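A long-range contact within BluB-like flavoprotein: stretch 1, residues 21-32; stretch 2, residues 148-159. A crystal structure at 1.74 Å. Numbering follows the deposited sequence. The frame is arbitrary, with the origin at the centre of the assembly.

Stretch 1 (21-32) DVSDEDILKMIK
Stretch 2 148-159: NFTLSAIELGYG

Stretch 1 opens extended, with Asp21 to Ser23 at phi/psi near -90/162, -114/123 and -71/145. It is helical from Asp24 through Lys32. Stretch 2 is helical from Asn148 to Glu155. The helix axes approach to 8.1 Å, and their N-to-C directions differ by 143°, so they run roughly antiparallel. Register is set by three CA pairs: Met30 CA to Phe149 CA, 4.7 Å; Asp26 CA to Leu156 CA, 7.1 Å; Val22 CA to Tyr158 CA, 7.8 Å.

Ser23 (chi1 p) caps the first helix, its OG accepting from Asp26 N at 3.0 Å. A Schellman motif closes the second. Gly157 has phi/psi 100/15, where a CB would jam against the preceding carbonyl; Gly157 N bonds Ile154 O at 3.0 Å and Tyr158 N bonds Ala153 O at 2.9 Å. This turn leads into Tyr158, whose CB points toward stretch 1.

Met30, a selenomethionine (m, t, chi3 -152°), is the most covered residue. Its CB sits over one Phe149 ring face, 3.6 Å from the centroid, a CH-pi contact. SE lies 3.6 Å from Phe149 CE1 and 3.8 Å from Ala153 CB, while CE reaches Tyr158 CD2 at 3.5 Å. Phe149 (t, chi2 -73°) meets Ile31 at its ring edge, with CE2 3.7 Å from Ile31 CG1. Leu156 (m, t) places CD1 3.7 Å from Asp26 O and 4.1 Å from Met30 CG.

Tyr158 (m, chi2 -81°) donates from OH to Asp26 OD2 at 2.6 Å, a short bond to a carboxylate; Asp26 is m, chi2 -16°. Val22 (t) lays CG1 over one face of the tyrosine ring, 3.8 Å from the centroid. Water 1 donates to Tyr158 OH at 3.0 Å. Water 2 bridges the stretches, donating to Asp26 OD2 at 2.8 Å and Leu156 O at 2.7 Å.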

# COMPACT_ATOMS: atom_id res chain seq x y z
N ASP A 21 -22.71 12.00 13.14
CA ASP A 21 -22.61 11.92 11.69
C ASP A 21 -21.24 12.38 11.20
O ASP A 21 -20.48 13.02 11.93
CB ASP A 21 -23.73 12.76 11.12
CG ASP A 21 -25.12 12.29 11.59
N VAL A 22 -20.92 12.00 9.96
CA VAL A 22 -19.75 12.50 9.25
C VAL A 22 -20.25 13.31 8.06
O VAL A 22 -21.03 12.80 7.24
CB VAL A 22 -18.89 11.33 8.73
CG1 VAL A 22 -17.57 11.87 8.22
CG2 VAL A 22 -18.70 10.31 9.86
N SER A 23 -19.86 14.59 7.97
CA SER A 23 -20.34 15.42 6.87
C SER A 23 -19.73 15.01 5.53
O SER A 23 -18.56 14.58 5.44
CB SER A 23 -20.07 16.89 7.13
OG SER A 23 -18.73 17.21 6.82
N ASP A 24 -20.53 15.13 4.47
CA ASP A 24 -20.04 14.87 3.12
C ASP A 24 -18.83 15.75 2.75
O ASP A 24 -17.86 15.28 2.15
CB ASP A 24 -21.14 15.09 2.08
CG ASP A 24 -22.18 13.97 2.06
OD1 ASP A 24 -22.02 12.92 2.73
OD2 ASP A 24 -23.20 14.16 1.36
N GLU A 25 -18.89 17.02 3.13
CA GLU A 25 -17.81 17.98 2.92
C GLU A 25 -16.50 17.48 3.54
O GLU A 25 -15.44 17.64 2.95
CB GLU A 25 -18.17 19.37 3.47
N ASP A 26 -16.56 16.88 4.73
CA ASP A 26 -15.36 16.40 5.38
C ASP A 26 -14.85 15.14 4.68
O ASP A 26 -13.65 14.95 4.49
CB ASP A 26 -15.61 16.09 6.86
CG ASP A 26 -15.69 17.34 7.74
OD1 ASP A 26 -15.27 18.41 7.30
OD2 ASP A 26 -16.15 17.23 8.88
N ILE A 27 -15.77 14.30 4.24
CA ILE A 27 -15.39 13.06 3.55
C ILE A 27 -14.72 13.42 2.22
O ILE A 27 -13.75 12.79 1.79
CB ILE A 27 -16.59 12.15 3.28
CG1 ILE A 27 -17.19 11.64 4.60
CG2 ILE A 27 -16.14 10.94 2.45
CD1 ILE A 27 -18.59 11.05 4.46
N LEU A 28 -15.24 14.46 1.57
CA LEU A 28 -14.62 14.94 0.35
C LEU A 28 -13.17 15.40 0.59
O LEU A 28 -12.28 15.11 -0.24
CB LEU A 28 -15.46 16.06 -0.30
CG LEU A 28 -15.11 16.38 -1.74
CD1 LEU A 28 -15.36 15.11 -2.59
CD2 LEU A 28 -15.89 17.61 -2.28
N LYS A 29 -12.92 16.10 1.70
CA LYS A 29 -11.55 16.49 2.05
C LYS A 29 -10.66 15.26 2.21
O LYS A 29 -9.51 15.28 1.78
CB LYS A 29 -11.52 17.33 3.34
CG LYS A 29 -12.09 18.72 3.19
CD LYS A 29 -12.19 19.42 4.56
CE LYS A 29 -12.97 20.73 4.49
N MSE A 30 -11.17 14.20 2.83
CA MSE A 30 -10.40 12.94 2.98
C MSE A 30 -10.03 12.34 1.64
O MSE A 30 -8.91 11.84 1.43
CB MSE A 30 -11.17 11.92 3.82
CG MSE A 30 -11.54 12.39 5.21
SE MSE A 30 -12.83 11.22 6.07
CE MSE A 30 -13.64 12.63 7.20
N ILE A 31 -10.98 12.37 0.71
CA ILE A 31 -10.78 11.75 -0.60
C ILE A 31 -9.81 12.62 -1.41
O ILE A 31 -8.98 12.10 -2.15
CB ILE A 31 -12.14 11.63 -1.32
CG1 ILE A 31 -13.03 10.62 -0.57
CG2 ILE A 31 -11.98 11.18 -2.76
CD1 ILE A 31 -14.52 10.70 -1.01
N LYS A 32 -9.90 13.92 -1.25
CA LYS A 32 -8.96 14.81 -1.95
C LYS A 32 -7.54 14.50 -1.49
O LYS A 32 -6.62 14.43 -2.28
CB LYS A 32 -9.30 16.26 -1.69
CG LYS A 32 -8.47 17.23 -2.54
CD LYS A 32 -8.80 18.67 -2.22
CE LYS A 32 -7.89 19.62 -2.97
NZ LYS A 32 -8.23 19.58 -4.41
N ASN A 148 -3.44 8.26 3.43
CA ASN A 148 -3.72 9.69 3.37
C ASN A 148 -5.16 10.01 3.82
O ASN A 148 -5.40 10.97 4.56
CB ASN A 148 -3.49 10.21 1.93
CG ASN A 148 -2.04 10.56 1.62
OD1 ASN A 148 -1.12 10.18 2.34
ND2 ASN A 148 -1.84 11.27 0.51
N PHE A 149 -6.11 9.19 3.38
CA PHE A 149 -7.51 9.27 3.80
C PHE A 149 -7.59 9.09 5.32
O PHE A 149 -8.19 9.90 6.02
CB PHE A 149 -8.32 8.17 3.12
CG PHE A 149 -9.81 8.26 3.32
CD1 PHE A 149 -10.40 7.95 4.55
CD2 PHE A 149 -10.65 8.55 2.24
CE1 PHE A 149 -11.79 8.02 4.72
CE2 PHE A 149 -12.02 8.61 2.41
CZ PHE A 149 -12.58 8.35 3.65
N THR A 150 -6.99 8.02 5.80
CA THR A 150 -6.99 7.66 7.23
C THR A 150 -6.50 8.79 8.14
O THR A 150 -7.13 9.15 9.15
CB THR A 150 -6.10 6.42 7.42
OG1 THR A 150 -6.71 5.32 6.72
CG2 THR A 150 -5.92 6.06 8.90
N LEU A 151 -5.36 9.37 7.77
CA LEU A 151 -4.79 10.42 8.57
C LEU A 151 -5.66 11.67 8.52
O LEU A 151 -5.81 12.39 9.52
CB LEU A 151 -3.35 10.71 8.09
CG LEU A 151 -2.34 9.56 8.25
CD1 LEU A 151 -1.01 10.02 7.74
CD2 LEU A 151 -2.24 9.05 9.75
N SER A 152 -6.25 11.93 7.36
CA SER A 152 -7.10 13.10 7.17
C SER A 152 -8.37 13.00 7.98
O SER A 152 -8.82 13.98 8.57
CB SER A 152 -7.41 13.28 5.68
OG SER A 152 -6.20 13.45 4.97
N ALA A 153 -8.94 11.80 8.01
CA ALA A 153 -10.11 11.52 8.87
C ALA A 153 -9.81 11.91 10.31
O ALA A 153 -10.60 12.60 10.94
CB ALA A 153 -10.50 10.03 8.80
N ILE A 154 -8.63 11.50 10.81
CA ILE A 154 -8.24 11.83 12.21
C ILE A 154 -8.07 13.34 12.43
O ILE A 154 -8.61 13.92 13.41
CB ILE A 154 -6.94 11.06 12.62
CG1 ILE A 154 -7.19 9.54 12.64
CG2 ILE A 154 -6.48 11.52 14.01
CD1 ILE A 154 -5.96 8.72 12.40
N GLU A 155 -7.42 14.02 11.50
CA GLU A 155 -7.30 15.47 11.60
C GLU A 155 -8.64 16.17 11.72
O GLU A 155 -8.75 17.18 12.40
CB GLU A 155 -6.55 16.07 10.41
CG GLU A 155 -6.42 17.57 10.51
CD GLU A 155 -5.57 18.20 9.43
OE1 GLU A 155 -5.51 17.67 8.31
OE2 GLU A 155 -4.96 19.27 9.72
N LEU A 156 -9.64 15.65 11.01
CA LEU A 156 -10.97 16.27 10.97
C LEU A 156 -11.87 15.89 12.16
O LEU A 156 -13.01 16.38 12.27
CB LEU A 156 -11.65 15.94 9.62
CG LEU A 156 -10.98 16.62 8.40
CD1 LEU A 156 -11.32 15.96 7.12
CD2 LEU A 156 -11.33 18.13 8.36
N GLY A 157 -11.37 15.05 13.07
CA GLY A 157 -12.11 14.69 14.28
C GLY A 157 -12.80 13.34 14.23
O GLY A 157 -13.65 13.04 15.07
N TYR A 158 -12.42 12.53 13.26
CA TYR A 158 -13.02 11.23 13.06
C TYR A 158 -11.96 10.16 13.21
O TYR A 158 -10.86 10.42 13.67
CB TYR A 158 -13.65 11.17 11.68
CG TYR A 158 -14.61 12.28 11.35
CD1 TYR A 158 -15.94 12.26 11.79
CD2 TYR A 158 -14.22 13.34 10.54
CE1 TYR A 158 -16.82 13.27 11.47
CE2 TYR A 158 -15.07 14.36 10.22
CZ TYR A 158 -16.38 14.32 10.67
OH TYR A 158 -17.24 15.32 10.30
N GLY A 159 -12.31 8.92 12.85
CA GLY A 159 -11.37 7.83 12.85
C GLY A 159 -11.97 6.71 12.04
O GLY A 159 -13.13 6.79 11.65
O HOH W 1 -20.02 16.18 10.86
O HOH W 2 -14.60 18.10 11.00